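Local coordinates for ferredoxin NADP reductase (Plasmodium falciparum, PDB 3JQQ), which transfers electrons between ferredoxin and NADP(H) by way of a bound FAD in the apicoplast, where it may take part in the last step of isoprenoid precursor synthesis, at residues R28-N33 with N219-L224; T180-Y185 with I223-E228; E34-E39 with I118-Y123. The protein carries 1 engineered substitution. All coordinates share one frame; numbering follows the deposited sequence.

Overall arrangement
The three contacts cluster where the FAD-binding and NADP-binding parts of the reductase meet, and contact 1 joins the two. It ties the loop 28-33 to the loop 219-224; contact 2 continues from that loop into the NADP-binding core; contact 3 is a strand pair of the FAD-binding sheet. Their centres lie about 12 to 13 Å apart. I223 and L224 lie in the segments of both contacts 1 and 2; L224 CD2 also packs on V35 CG1 of contact 3, 3.8 Å away. Two polar pairs link them further: N33 OD1 with K119 NZ, and Y225 OH with H37 ND1. Contacts 2 and 3 both touch FAD, while N33 and K119 reach the bound adenosine-2'-5'-diphosphate.

Contact 1: residues R28-N33 with N219-L224; sequences RPNSPN and NEDSIL
N219 ND2 donates to N30 O over 2.9 Å. The acceptor lies in the N219 amide plane, whereas the donor stands above the N30 carbonyl plane. The other end of the amide, OD1, receives the hydroxyl of S222, which ties the start of the loop to its own short 3-10 turn. E220 takes part through its backbone: its carbonyl oxygen accepts from R28 NH2 at 2.8 Å. D221 is held through its backbone and its side chain. Its carbonyl takes a nearly straight bond from R28 N (3.0 Å, 173°) and also stands over one face of the R28 guanidinium, offset toward its rim, without a second bond. Its OD2 uses the anti lone pair for N30 N at 2.8 Å, inside the type I turn R28-S31, and a water gives OD2 a good bond and N30 OD1 a weak one. D221 OD1 is 4.1 Å from R28 NE, beyond a salt bridge, and a water accepting from NE and donating to OD1 spans the gap. S222 OG receives the S31 hydroxyl at 2.8 Å; S31 OG, anti to its backbone N (chi1 -176°), is the acceptor of an ST turn from N33 N. I223 O takes the second in-plane bond of R28 NH2, 2.9 Å long, so one nitrogen clamps two carbonyls three residues apart. The contact joins the loop between strands 16-25 and 35-41 of the FAD-binding part to the loop after strand 211-217 of the NADP-binding part. I223 packs on strands 211-217 and 240-246, and R28 lies against L226 of helix 226-235.

Contact 2: residues T180-Y185 with I223-E228; sequences TGISPY and ILYLNE. With FAD (flavin-adenine dinucleotide), chain I.
T180 and L224 lie side by side and point the same way, with L224 CD1 3.6 Å from T180 CA and also against T180 CG2. L224 CG is anti to its carbonyl carbon (chi1 -54°), and CD1 is anti to CA (chi2 179°), the extended form that carries this methyl to T180. I182 and L224 instead slide past each other in opposite directions: I182 CG2 rests 3.9 Å from L224 CB. That same methyl also approaches the Y225 ring at its edge, 4.3 Å from CD2, and S183 OG comes to the edge as well, 4.0 Å from CE2. The ring therefore presents its rim to the short 3-10 turn 180-182 and the start of helix 183-192. Across the two segments there is no hydrogen bond; the contact is mainly apolar, and its touching residues are buried. Both segments follow parallel strands of the NADP-binding domain, a Rossmann-like sheet: 180-185 leads from strand 173-178 into helix 183-192, and 223-228 leads from strand 211-217 into helix 226-235, with Y225 at the N-cap position of the latter. I182 also packs on I213 and Y215 of the second strand. T180 also borders the cofactor, and its CG2 touches both L224 CD1 and the flavin, 3.8 Å from N3. T180 OG1 lies 3.5 Å from flavin N3, while the hydroxyl is hydrogen-bonded to that of the C-terminal Y316. Y225 OH is hydrogen-bonded to S106 OG and H37 ND1, and the H37 ring meets the tyrosine ring at about 85°.

Contact 3: residues E34-E39 with I118-Y123; sequences EVYHLE and IKIHKY. With FAD (flavin-adenine dinucleotide), chain I.
Strands 35-41 and 114-123 are antiparallel neighbours in the FAD-binding sheet, and the second carries residues that hold the cofactor. Y36 and I118 form the hydrogen-bonded pair, with Y36 N to I118 O and I118 N to Y36 O both 2.9 Å; V35 faces K119 as a non-hydrogen-bonded pair. Two residues on, I120 N gives E34 O a bond of 2.7 Å at 175°, almost in line with the carbonyl; a water bridges E34 N and I120 O. On the sheet face of Y36 and I118, the edge of the Y36 ring meets I120, CD1 being 3.7 Å from I120 CG1. The E34 side chain, CG anti to its backbone N (chi1 -172°), crosses I120 obliquely to bring its carboxylate to the same tyrosine. There OE2 accepts from Y36 OH at 2.7 Å through its anti lone pair, and K143 supplies a salt bridge. Further along, L38 and I118 touch by their CD1 methyls. I118, K119, H121 and Y123 line the cofactor. K119 N donates to O2 of the flavin (3.0 Å). H121 lies against the adenosine ribose, ND1 3.0 Å from O3B, with CD2 and NE2 near the ribityl carbons C4' and C5'. The adenine lies over one face of the Y123 ring, N3A above its centre and 3.6 Å from Y123 CG. K119 NZ is hydrogen-bonded to N33 and forms a salt bridge with a phosphate oxygen of the bound adenosine-2'-5'-diphosphate. The K119 backbone N-H thus serves the flavin and the side chain the nucleotide, and the bond to O2 would be expected to stabilise negative charge there on flavin reduction.

Contact 1: residues R28-N33 with N219-L224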
loop_
_atom_site.group_PDB
_atom_site.type_symbol
_atom_site.label_atom_id
_atom_site.label_comp_id
_atom_site.label_asym_id
_atom_site.label_seq_id
_atom_site.Cartn_x
_atom_site.Cartn_y
_atom_site.Cartn_z
ATOM N N ARG B 28 -7.012 -11.340 17.115
ATOM C CA ARG B 28 -7.554 -12.560 17.678
ATOM C C ARG B 28 -7.737 -13.595 16.567
ATOM O O ARG B 28 -7.741 -13.243 15.388
ATOM C CB ARG B 28 -8.843 -12.244 18.443
ATOM C CG ARG B 28 -8.567 -11.359 19.664
ATOM C CD ARG B 28 -9.766 -10.543 20.122
ATOM N NE ARG B 28 -10.181 -9.549 19.136
ATOM C CZ ARG B 28 -9.493 -8.450 18.833
ATOM N NH1 ARG B 28 -8.336 -8.196 19.433
ATOM N NH2 ARG B 28 -9.961 -7.611 17.922
ATOM N N PRO B 29 -7.866 -14.878 16.942
ATOM C CA PRO B 29 -7.739 -16.026 16.035
ATOM C C PRO B 29 -8.454 -15.927 14.683
ATOM O O PRO B 29 -7.908 -16.379 13.676
ATOM C CB PRO B 29 -8.312 -17.181 16.860
ATOM C CG PRO B 29 -7.999 -16.806 18.264
ATOM C CD PRO B 29 -8.143 -15.304 18.326
ATOM N N ASN B 30 -9.658 -15.365 14.653
ATOM C CA ASN B 30 -10.406 -15.282 13.400
ATOM C C ASN B 30 -9.857 -14.241 12.419
ATOM O O ASN B 30 -10.391 -14.072 11.324
ATOM C CB ASN B 30 -11.897 -15.039 13.663
ATOM C CG ASN B 30 -12.600 -16.268 14.217
ATOM O OD1 ASN B 30 -13.579 -16.154 14.958
ATOM N ND2 ASN B 30 -12.101 -17.448 13.864
ATOM N N SER B 31 -8.793 -13.547 12.814
ATOM C CA SER B 31 -8.159 -12.562 11.940
ATOM C C SER B 31 -7.208 -13.244 10.962
ATOM O O SER B 31 -6.500 -14.178 11.335
ATOM C CB SER B 31 -7.403 -11.516 12.762
ATOM O OG SER B 31 -6.852 -10.507 11.929
ATOM N N PRO B 32 -7.200 -12.788 9.700
ATOM C CA PRO B 32 -6.255 -13.288 8.705
ATOM C C PRO B 32 -4.931 -12.543 8.789
ATOM O O PRO B 32 -3.978 -12.876 8.084
ATOM C CB PRO B 32 -6.949 -12.973 7.380
ATOM C CG PRO B 32 -7.760 -11.759 7.673
ATOM C CD PRO B 32 -8.202 -11.883 9.110
ATOM N N ASN B 33 -4.883 -11.542 9.660
ATOM C CA ASN B 33 -3.700 -10.712 9.812
ATOM C C ASN B 33 -2.789 -11.145 10.948
ATOM O O ASN B 33 -3.212 -11.826 11.883
ATOM C CB ASN B 33 -4.111 -9.256 10.030
ATOM C CG ASN B 33 -4.818 -8.673 8.835
ATOM O OD1 ASN B 33 -4.471 -8.969 7.691
ATOM N ND2 ASN B 33 -5.814 -7.832 9.088
ATOM N N ASN B 219 -12.553 -7.936 10.130
ATOM C CA ASN B 219 -13.611 -8.462 10.986
ATOM C C ASN B 219 -13.371 -8.060 12.441
ATOM O O ASN B 219 -12.427 -7.329 12.738
ATOM C CB ASN B 219 -13.716 -9.985 10.847
ATOM C CG ASN B 219 -12.433 -10.696 11.234
ATOM O OD1 ASN B 219 -11.537 -10.098 11.824
ATOM N ND2 ASN B 219 -12.340 -11.978 10.903
ATOM N N GLU B 220 -14.224 -8.534 13.347
ATOM C CA GLU B 220 -14.106 -8.196 14.768
ATOM C C GLU B 220 -12.738 -8.551 15.359
ATOM O O GLU B 220 -12.194 -7.807 16.176
ATOM C CB GLU B 220 -15.208 -8.881 15.584
ATOM C CG GLU B 220 -16.631 -8.486 15.205
ATOM C CD GLU B 220 -17.196 -9.320 14.066
ATOM O OE1 GLU B 220 -16.400 -9.935 13.319
ATOM O OE2 GLU B 220 -18.440 -9.360 13.920
ATOM N N ASP B 221 -12.194 -9.695 14.957
ATOM C CA ASP B 221 -10.919 -10.157 15.494
ATOM C C ASP B 221 -9.739 -9.362 14.942
ATOM O O ASP B 221 -8.600 -9.556 15.364
ATOM C CB ASP B 221 -10.723 -11.650 15.223
ATOM C CG ASP B 221 -11.507 -12.529 16.184
ATOM O OD1 ASP B 221 -12.446 -12.022 16.838
ATOM O OD2 ASP B 221 -11.184 -13.733 16.280
ATOM N N SER B 222 -10.018 -8.464 14.001
ATOM C CA SER B 222 -8.970 -7.664 13.377
ATOM C C SER B 222 -8.889 -6.252 13.950
ATOM O O SER B 222 -8.013 -5.479 13.576
ATOM C CB SER B 222 -9.160 -7.613 11.858
ATOM O OG SER B 222 -9.061 -8.910 11.290
ATOM N N ILE B 223 -9.802 -5.922 14.861
ATOM C CA ILE B 223 -9.763 -4.627 15.527
ATOM C C ILE B 223 -8.503 -4.518 16.375
ATOM O O ILE B 223 -8.294 -5.301 17.303
ATOM C CB ILE B 223 -10.992 -4.399 16.426
ATOM C CG1 ILE B 223 -12.280 -4.513 15.611
ATOM C CG2 ILE B 223 -10.909 -3.043 17.110
ATOM C CD1 ILE B 223 -13.527 -4.554 16.459
ATOM N N LEU B 224 -7.659 -3.558 16.047
ATOM C CA LEU B 224 -6.448 -3.323 16.809
ATOM C C LEU B 224 -6.771 -2.478 18.038
ATOM O O LEU B 224 -7.536 -1.519 17.955
ATOM C CB LEU B 224 -5.398 -2.644 15.929
ATOM C CG LEU B 224 -5.123 -3.428 14.640
ATOM C CD1 LEU B 224 -4.104 -2.721 13.760
ATOM C CD2 LEU B 224 -4.671 -4.845 14.963
HETATM O O HOH W 1 -12.559 -10.201 18.713
HETATM O O HOH W 2 -12.210 -15.936 17.512
HETATM O O HOH W 3 -6.247 -5.864 11.490
#

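Contact 2: residues T180-Y185 with I223-E228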
loop_
_atom_site.group_PDB
_atom_site.type_symbol
_atom_site.label_atom_id
_atom_site.label_comp_id
_atom_site.label_asym_id
_atom_site.label_seq_id
_atom_site.Cartn_x
_atom_site.Cartn_y
_atom_site.Cartn_z
ATOM N N THR B 180 -3.886 -0.495 10.819
ATOM C CA THR B 180 -2.968 0.084 11.797
ATOM C C THR B 180 -3.121 1.597 11.892
ATOM O O THR B 180 -2.458 2.251 12.695
ATOM C CB THR B 180 -1.501 -0.261 11.482
ATOM O OG1 THR B 180 -1.172 0.188 10.161
ATOM C CG2 THR B 180 -1.273 -1.764 11.578
ATOM N N GLY B 181 -4.009 2.146 11.070
ATOM C CA GLY B 181 -4.311 3.568 11.105
ATOM C C GLY B 181 -5.020 4.019 12.371
ATOM O O GLY B 181 -5.256 5.212 12.559
ATOM N N ILE B 182 -5.371 3.085 13.247
ATOM C CA ILE B 182 -6.011 3.479 14.498
ATOM C C ILE B 182 -4.955 3.945 15.507
ATOM O O ILE B 182 -5.263 4.653 16.465
ATOM C CB ILE B 182 -6.882 2.341 15.091
ATOM C CG1 ILE B 182 -7.752 2.863 16.240
ATOM C CG2 ILE B 182 -6.012 1.180 15.548
ATOM C CD1 ILE B 182 -9.008 3.580 15.794
ATOM N N SER B 183 -3.704 3.566 15.259
ATOM C CA SER B 183 -2.605 3.815 16.193
ATOM C C SER B 183 -2.528 5.228 16.782
ATOM O O SER B 183 -2.546 5.385 18.002
ATOM C CB SER B 183 -1.264 3.413 15.572
ATOM O OG SER B 183 -1.057 2.017 15.697
ATOM N N PRO B 184 -2.428 6.261 15.930
ATOM C CA PRO B 184 -2.324 7.607 16.494
ATOM C C PRO B 184 -3.590 8.025 17.239
ATOM O O PRO B 184 -3.536 8.906 18.099
ATOM C CB PRO B 184 -2.117 8.493 15.260
ATOM C CG PRO B 184 -2.694 7.713 14.130
ATOM C CD PRO B 184 -2.418 6.273 14.457
ATOM N N TYR B 185 -4.718 7.401 16.914
ATOM C CA TYR B 185 -5.964 7.705 17.605
ATOM C C TYR B 185 -5.961 7.102 19.005
ATOM O O TYR B 185 -6.535 7.669 19.938
ATOM C CB TYR B 185 -7.172 7.215 16.803
ATOM C CG TYR B 185 -7.263 7.810 15.415
ATOM C CD1 TYR B 185 -7.623 7.028 14.325
ATOM C CD2 TYR B 185 -6.979 9.152 15.193
ATOM C CE1 TYR B 185 -7.708 7.567 13.054
ATOM C CE2 TYR B 185 -7.057 9.702 13.924
ATOM C CZ TYR B 185 -7.424 8.905 12.858
ATOM O OH TYR B 185 -7.504 9.447 11.592
ATOM N N ILE B 223 -9.802 -5.922 14.861
ATOM C CA ILE B 223 -9.763 -4.627 15.527
ATOM C C ILE B 223 -8.503 -4.518 16.375
ATOM O O ILE B 223 -8.294 -5.301 17.303
ATOM C CB ILE B 223 -10.992 -4.399 16.426
ATOM C CG1 ILE B 223 -12.280 -4.513 15.611
ATOM C CG2 ILE B 223 -10.909 -3.043 17.110
ATOM C CD1 ILE B 223 -13.527 -4.554 16.459
ATOM N N LEU B 224 -7.659 -3.558 16.047
ATOM C CA LEU B 224 -6.448 -3.323 16.809
ATOM C C LEU B 224 -6.771 -2.478 18.038
ATOM O O LEU B 224 -7.536 -1.519 17.955
ATOM C CB LEU B 224 -5.398 -2.644 15.929
ATOM C CG LEU B 224 -5.123 -3.428 14.640
ATOM C CD1 LEU B 224 -4.104 -2.721 13.760
ATOM C CD2 LEU B 224 -4.671 -4.845 14.963
ATOM N N TYR B 225 -6.197 -2.847 19.175
ATOM C CA TYR B 225 -6.418 -2.129 20.432
ATOM C C TYR B 225 -7.889 -2.154 20.864
ATOM O O TYR B 225 -8.424 -1.167 21.369
ATOM C CB TYR B 225 -5.877 -0.702 20.349
ATOM C CG TYR B 225 -4.371 -0.647 20.167
ATOM C CD1 TYR B 225 -3.515 -1.013 21.192
ATOM C CD2 TYR B 225 -3.808 -0.229 18.965
ATOM C CE1 TYR B 225 -2.140 -0.972 21.031
ATOM C CE2 TYR B 225 -2.434 -0.185 18.797
ATOM C CZ TYR B 225 -1.606 -0.560 19.835
ATOM O OH TYR B 225 -0.241 -0.524 19.676
ATOM N N LEU B 226 -8.521 -3.307 20.670
ATOM C CA LEU B 226 -9.910 -3.545 21.057
ATOM C C LEU B 226 -10.119 -3.399 22.566
ATOM O O LEU B 226 -11.176 -2.947 23.013
ATOM C CB LEU B 226 -10.334 -4.944 20.594
ATOM C CG LEU B 226 -11.813 -5.274 20.349
ATOM C CD1 LEU B 226 -12.393 -6.139 21.457
ATOM C CD2 LEU B 226 -12.652 -4.012 20.124
ATOM N N ASN B 227 -9.112 -3.785 23.346
ATOM C CA ASN B 227 -9.167 -3.652 24.802
ATOM C C ASN B 227 -9.379 -2.206 25.218
ATOM O O ASN B 227 -10.317 -1.882 25.949
ATOM C CB ASN B 227 -7.874 -4.161 25.446
ATOM C CG ASN B 227 -7.744 -5.666 25.388
ATOM O OD1 ASN B 227 -8.692 -6.372 25.057
ATOM N ND2 ASN B 227 -6.562 -6.167 25.722
ATOM N N GLU B 228 -8.478 -1.344 24.757
ATOM C CA GLU B 228 -8.549 0.080 25.044
ATOM C C GLU B 228 -9.837 0.687 24.498
ATOM O O GLU B 228 -10.542 1.404 25.206
ATOM C CB GLU B 228 -7.340 0.805 24.449
ATOM C CG GLU B 228 -6.013 0.468 25.113
ATOM C CD GLU B 228 -5.442 -0.860 24.654
ATOM O OE1 GLU B 228 -4.352 -1.231 25.141
ATOM O OE2 GLU B 228 -6.077 -1.530 23.810
HETATM P PA FAD I . 8.721 -4.031 2.385
HETATM O O1A FAD I . 9.160 -2.587 2.352
HETATM O O2A FAD I . 9.914 -4.958 2.399
HETATM O O5B FAD I . 7.737 -4.345 1.145
HETATM C C5B FAD I . 6.492 -3.689 1.031
HETATM C C4B FAD I . 5.396 -4.675 0.637
HETATM O O4B FAD I . 5.759 -5.388 -0.533
HETATM C C3B FAD I . 5.165 -5.708 1.725
HETATM O O3B FAD I . 3.789 -6.001 1.773
HETATM C C2B FAD I . 5.921 -6.927 1.239
HETATM O O2B FAD I . 5.278 -8.115 1.640
HETATM C C1B FAD I . 5.907 -6.774 -0.272
HETATM N N9A FAD I . 7.150 -7.263 -0.896
HETATM C C8A FAD I . 8.434 -6.900 -0.583
HETATM N N7A FAD I . 9.281 -7.572 -1.401
HETATM C C5A FAD I . 8.553 -8.350 -2.231
HETATM C C6A FAD I . 8.912 -9.228 -3.248
HETATM N N6A FAD I . 10.196 -9.485 -3.492
HETATM N N1A FAD I . 7.925 -9.900 -3.938
HETATM C C2A FAD I . 6.599 -9.697 -3.617
HETATM N N3A FAD I . 6.253 -8.827 -2.605
HETATM C C4A FAD I . 7.216 -8.163 -1.924
HETATM N N1 FAD I . 2.842 0.085 9.245
HETATM C C2 FAD I . 2.433 -0.586 10.375
HETATM O O2 FAD I . 2.417 -1.818 10.371
HETATM N N3 FAD I . 2.044 0.117 11.499
HETATM C C4 FAD I . 2.060 1.496 11.495
HETATM O O4 FAD I . 1.711 2.120 12.495
HETATM C C4X FAD I . 2.471 2.174 10.355
HETATM N N5 FAD I . 2.489 3.553 10.347
HETATM C C5X FAD I . 2.900 4.213 9.209
HETATM C C6 FAD I . 2.917 5.605 9.203
HETATM C C7 FAD I . 3.329 6.286 8.067
HETATM C C7M FAD I . 3.346 7.789 8.064
HETATM C C8 FAD I . 3.724 5.568 6.938
HETATM C C8M FAD I . 4.171 6.285 5.694
HETATM C C9 FAD I . 3.704 4.179 6.948
HETATM C C9A FAD I . 3.292 3.493 8.079
HETATM N N10 FAD I . 3.285 2.107 8.083
HETATM C C10 FAD I . 2.863 1.459 9.227
HETATM C "C1'" FAD I . 3.874 1.304 6.940
HETATM C "C2'" FAD I . 5.255 0.731 7.287
HETATM O "O2'" FAD I . 6.174 1.790 7.403
HETATM C "C3'" FAD I . 5.856 -0.243 6.262
HETATM O "O3'" FAD I . 5.645 0.220 4.946
HETATM C "C4'" FAD I . 5.350 -1.678 6.397
HETATM O "O4'" FAD I . 5.774 -2.196 7.637
HETATM C "C5'" FAD I . 5.928 -2.555 5.291
HETATM O "O5'" FAD I . 7.330 -2.538 5.429
HETATM P P FAD I . 8.227 -3.842 5.137
HETATM O O1P FAD I . 9.688 -3.455 5.134
HETATM O O2P FAD I . 7.958 -4.943 6.138
HETATM O O3P FAD I . 7.777 -4.298 3.661
#

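Contact 3: residues E34-E39 with I118-Y123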
loop_
_atom_site.group_PDB
_atom_site.type_symbol
_atom_site.label_atom_id
_atom_site.label_comp_id
_atom_site.label_asym_id
_atom_site.label_seq_id
_atom_site.Cartn_x
_atom_site.Cartn_y
_atom_site.Cartn_z
ATOM N N GLU B 34 -1.529 -10.741 10.848
ATOM C CA GLU B 34 -0.578 -10.891 11.931
ATOM C C GLU B 34 -0.066 -9.501 12.273
ATOM O O GLU B 34 0.515 -8.822 11.427
ATOM C CB GLU B 34 0.583 -11.795 11.511
ATOM C CG GLU B 34 1.528 -12.156 12.650
ATOM C CD GLU B 34 2.643 -13.090 12.218
ATOM O OE1 GLU B 34 2.738 -13.391 11.009
ATOM O OE2 GLU B 34 3.427 -13.520 13.090
ATOM N N VAL B 35 -0.300 -9.061 13.501
ATOM C CA VAL B 35 0.210 -7.762 13.920
ATOM C C VAL B 35 0.660 -7.747 15.379
ATOM O O VAL B 35 -0.040 -8.223 16.276
ATOM C CB VAL B 35 -0.764 -6.596 13.568
ATOM C CG1 VAL B 35 -2.176 -7.116 13.295
ATOM C CG2 VAL B 35 -0.751 -5.530 14.645
ATOM N N TYR B 36 1.858 -7.216 15.595
ATOM C CA TYR B 36 2.474 -7.234 16.910
ATOM C C TYR B 36 2.526 -5.846 17.532
ATOM O O TYR B 36 2.904 -4.867 16.885
ATOM C CB TYR B 36 3.870 -7.872 16.847
ATOM C CG TYR B 36 3.815 -9.356 16.563
ATOM C CD1 TYR B 36 3.998 -9.847 15.275
ATOM C CD2 TYR B 36 3.541 -10.266 17.577
ATOM C CE1 TYR B 36 3.926 -11.206 15.009
ATOM C CE2 TYR B 36 3.468 -11.628 17.320
ATOM C CZ TYR B 36 3.660 -12.088 16.032
ATOM O OH TYR B 36 3.589 -13.435 15.767
ATOM N N HIS B 37 2.108 -5.777 18.790
ATOM C CA HIS B 37 2.236 -4.578 19.600
ATOM C C HIS B 37 3.568 -4.647 20.333
ATOM O O HIS B 37 3.802 -5.568 21.115
ATOM C CB HIS B 37 1.078 -4.510 20.598
ATOM C CG HIS B 37 1.297 -3.557 21.733
ATOM N ND1 HIS B 37 1.039 -2.207 21.631
ATOM C CD2 HIS B 37 1.721 -3.763 23.003
ATOM C CE1 HIS B 37 1.302 -1.621 22.786
ATOM N NE2 HIS B 37 1.718 -2.543 23.635
ATOM N N LEU B 38 4.449 -3.687 20.065
ATOM C CA LEU B 38 5.757 -3.659 20.709
ATOM C C LEU B 38 5.792 -2.623 21.824
ATOM O O LEU B 38 5.497 -1.453 21.595
ATOM C CB LEU B 38 6.858 -3.332 19.693
ATOM C CG LEU B 38 7.081 -4.246 18.485
ATOM C CD1 LEU B 38 8.189 -3.697 17.599
ATOM C CD2 LEU B 38 7.414 -5.665 18.933
ATOM N N GLU B 39 6.150 -3.049 23.031
ATOM C CA GLU B 39 6.472 -2.092 24.080
ATOM C C GLU B 39 7.975 -1.851 24.042
ATOM O O GLU B 39 8.765 -2.795 24.079
ATOM C CB GLU B 39 6.017 -2.574 25.464
ATOM C CG GLU B 39 5.885 -1.432 26.478
ATOM C CD GLU B 39 5.339 -1.871 27.828
ATOM O OE1 GLU B 39 4.512 -2.807 27.870
ATOM O OE2 GLU B 39 5.735 -1.265 28.848
ATOM N N ILE B 118 2.655 -3.220 14.538
ATOM C CA ILE B 118 3.237 -3.533 13.241
ATOM C C ILE B 118 2.597 -4.759 12.606
ATOM O O ILE B 118 2.665 -5.863 13.144
ATOM C CB ILE B 118 4.758 -3.759 13.354
ATOM C CG1 ILE B 118 5.439 -2.507 13.908
ATOM C CG2 ILE B 118 5.350 -4.138 12.000
ATOM C CD1 ILE B 118 6.931 -2.645 14.054
ATOM N N LYS B 119 1.969 -4.542 11.457
ATOM C CA LYS B 119 1.421 -5.617 10.646
ATOM C C LYS B 119 2.576 -6.339 9.961
ATOM O O LYS B 119 3.483 -5.705 9.423
ATOM C CB LYS B 119 0.458 -5.037 9.605
ATOM C CG LYS B 119 -0.333 -6.059 8.786
ATOM C CD LYS B 119 -1.098 -5.354 7.666
ATOM C CE LYS B 119 -1.644 -6.329 6.624
ATOM N NZ LYS B 119 -3.056 -6.734 6.894
ATOM N N ILE B 120 2.556 -7.667 10.004
ATOM C CA ILE B 120 3.599 -8.464 9.375
ATOM C C ILE B 120 3.174 -8.829 7.961
ATOM O O ILE B 120 2.227 -9.589 7.764
ATOM C CB ILE B 120 3.914 -9.731 10.183
ATOM C CG1 ILE B 120 4.313 -9.362 11.615
ATOM C CG2 ILE B 120 5.010 -10.545 9.512
ATOM C CD1 ILE B 120 5.465 -8.374 11.700
ATOM N N HIS B 121 3.869 -8.259 6.984
ATOM C CA HIS B 121 3.550 -8.460 5.577
ATOM C C HIS B 121 4.172 -9.751 5.041
ATOM O O HIS B 121 5.349 -10.023 5.270
ATOM C CB HIS B 121 4.018 -7.250 4.762
ATOM C CG HIS B 121 3.310 -5.978 5.115
ATOM N ND1 HIS B 121 2.302 -5.448 4.340
ATOM C CD2 HIS B 121 3.449 -5.141 6.172
ATOM C CE1 HIS B 121 1.856 -4.337 4.898
ATOM N NE2 HIS B 121 2.536 -4.128 6.011
ATOM N N LYS B 122 3.370 -10.540 4.333
ATOM C CA LYS B 122 3.813 -11.823 3.792
ATOM C C LYS B 122 3.544 -11.952 2.297
ATOM O O LYS B 122 2.575 -11.395 1.780
ATOM C CB LYS B 122 3.097 -12.979 4.498
ATOM C CG LYS B 122 3.683 -13.391 5.827
ATOM C CD LYS B 122 3.136 -14.754 6.255
ATOM C CE LYS B 122 1.624 -14.722 6.460
ATOM N NZ LYS B 122 1.084 -16.063 6.829
ATOM N N TYR B 123 4.401 -12.704 1.612
ATOM C CA TYR B 123 4.130 -13.147 0.244
ATOM C C TYR B 123 4.756 -14.522 0.040
ATOM O O TYR B 123 5.492 -15.003 0.900
ATOM C CB TYR B 123 4.672 -12.153 -0.786
ATOM C CG TYR B 123 6.140 -11.831 -0.621
ATOM C CD1 TYR B 123 6.570 -10.986 0.393
ATOM C CD2 TYR B 123 7.095 -12.365 -1.478
ATOM C CE1 TYR B 123 7.909 -10.683 0.552
ATOM C CE2 TYR B 123 8.438 -12.065 -1.327
ATOM C CZ TYR B 123 8.838 -11.223 -0.309
ATOM O OH TYR B 123 10.171 -10.919 -0.149
HETATM P PA FAD I . 8.721 -4.031 2.385
HETATM O O1A FAD I . 9.160 -2.587 2.352
HETATM O O2A FAD I . 9.914 -4.958 2.399
HETATM O O5B FAD I . 7.737 -4.345 1.145
HETATM C C5B FAD I . 6.492 -3.689 1.031
HETATM C C4B FAD I . 5.396 -4.675 0.637
HETATM O O4B FAD I . 5.759 -5.388 -0.533
HETATM C C3B FAD I . 5.165 -5.708 1.725
HETATM O O3B FAD I . 3.789 -6.001 1.773
HETATM C C2B FAD I . 5.921 -6.927 1.239
HETATM O O2B FAD I . 5.278 -8.115 1.640
HETATM C C1B FAD I . 5.907 -6.774 -0.272
HETATM N N9A FAD I . 7.150 -7.263 -0.896
HETATM C C8A FAD I . 8.434 -6.900 -0.583
HETATM N N7A FAD I . 9.281 -7.572 -1.401
HETATM C C5A FAD I . 8.553 -8.350 -2.231
HETATM C C6A FAD I . 8.912 -9.228 -3.248
HETATM N N6A FAD I . 10.196 -9.485 -3.492
HETATM N N1A FAD I . 7.925 -9.900 -3.938
HETATM C C2A FAD I . 6.599 -9.697 -3.617
HETATM N N3A FAD I . 6.253 -8.827 -2.605
HETATM C C4A FAD I . 7.216 -8.163 -1.924
HETATM N N1 FAD I . 2.842 0.085 9.245
HETATM C C2 FAD I . 2.433 -0.586 10.375
HETATM O O2 FAD I . 2.417 -1.818 10.371
HETATM N N3 FAD I . 2.044 0.117 11.499
HETATM C C4 FAD I . 2.060 1.496 11.495
HETATM O O4 FAD I . 1.711 2.120 12.495
HETATM C C4X FAD I . 2.471 2.174 10.355
HETATM N N5 FAD I . 2.489 3.553 10.347
HETATM C C5X FAD I . 2.900 4.213 9.209
HETATM C C6 FAD I . 2.917 5.605 9.203
HETATM C C7 FAD I . 3.329 6.286 8.067
HETATM C C7M FAD I . 3.346 7.789 8.064
HETATM C C8 FAD I . 3.724 5.568 6.938
HETATM C C8M FAD I . 4.171 6.285 5.694
HETATM C C9 FAD I . 3.704 4.179 6.948
HETATM C C9A FAD I . 3.292 3.493 8.079
HETATM N N10 FAD I . 3.285 2.107 8.083
HETATM C C10 FAD I . 2.863 1.459 9.227
HETATM C "C1'" FAD I . 3.874 1.304 6.940
HETATM C "C2'" FAD I . 5.255 0.731 7.287
HETATM O "O2'" FAD I . 6.174 1.790 7.403
HETATM C "C3'" FAD I . 5.856 -0.243 6.262
HETATM O "O3'" FAD I . 5.645 0.220 4.946
HETATM C "C4'" FAD I . 5.350 -1.678 6.397
HETATM O "O4'" FAD I . 5.774 -2.196 7.637
HETATM C "C5'" FAD I . 5.928 -2.555 5.291
HETATM O "O5'" FAD I . 7.330 -2.538 5.429
HETATM P P FAD I . 8.227 -3.842 5.137
HETATM O O1P FAD I . 9.688 -3.455 5.134
HETATM O O2P FAD I . 7.958 -4.943 6.138
HETATM O O3P FAD I . 7.777 -4.298 3.661
HETATM O O HOH W 4 -0.720 -9.741 8.115
#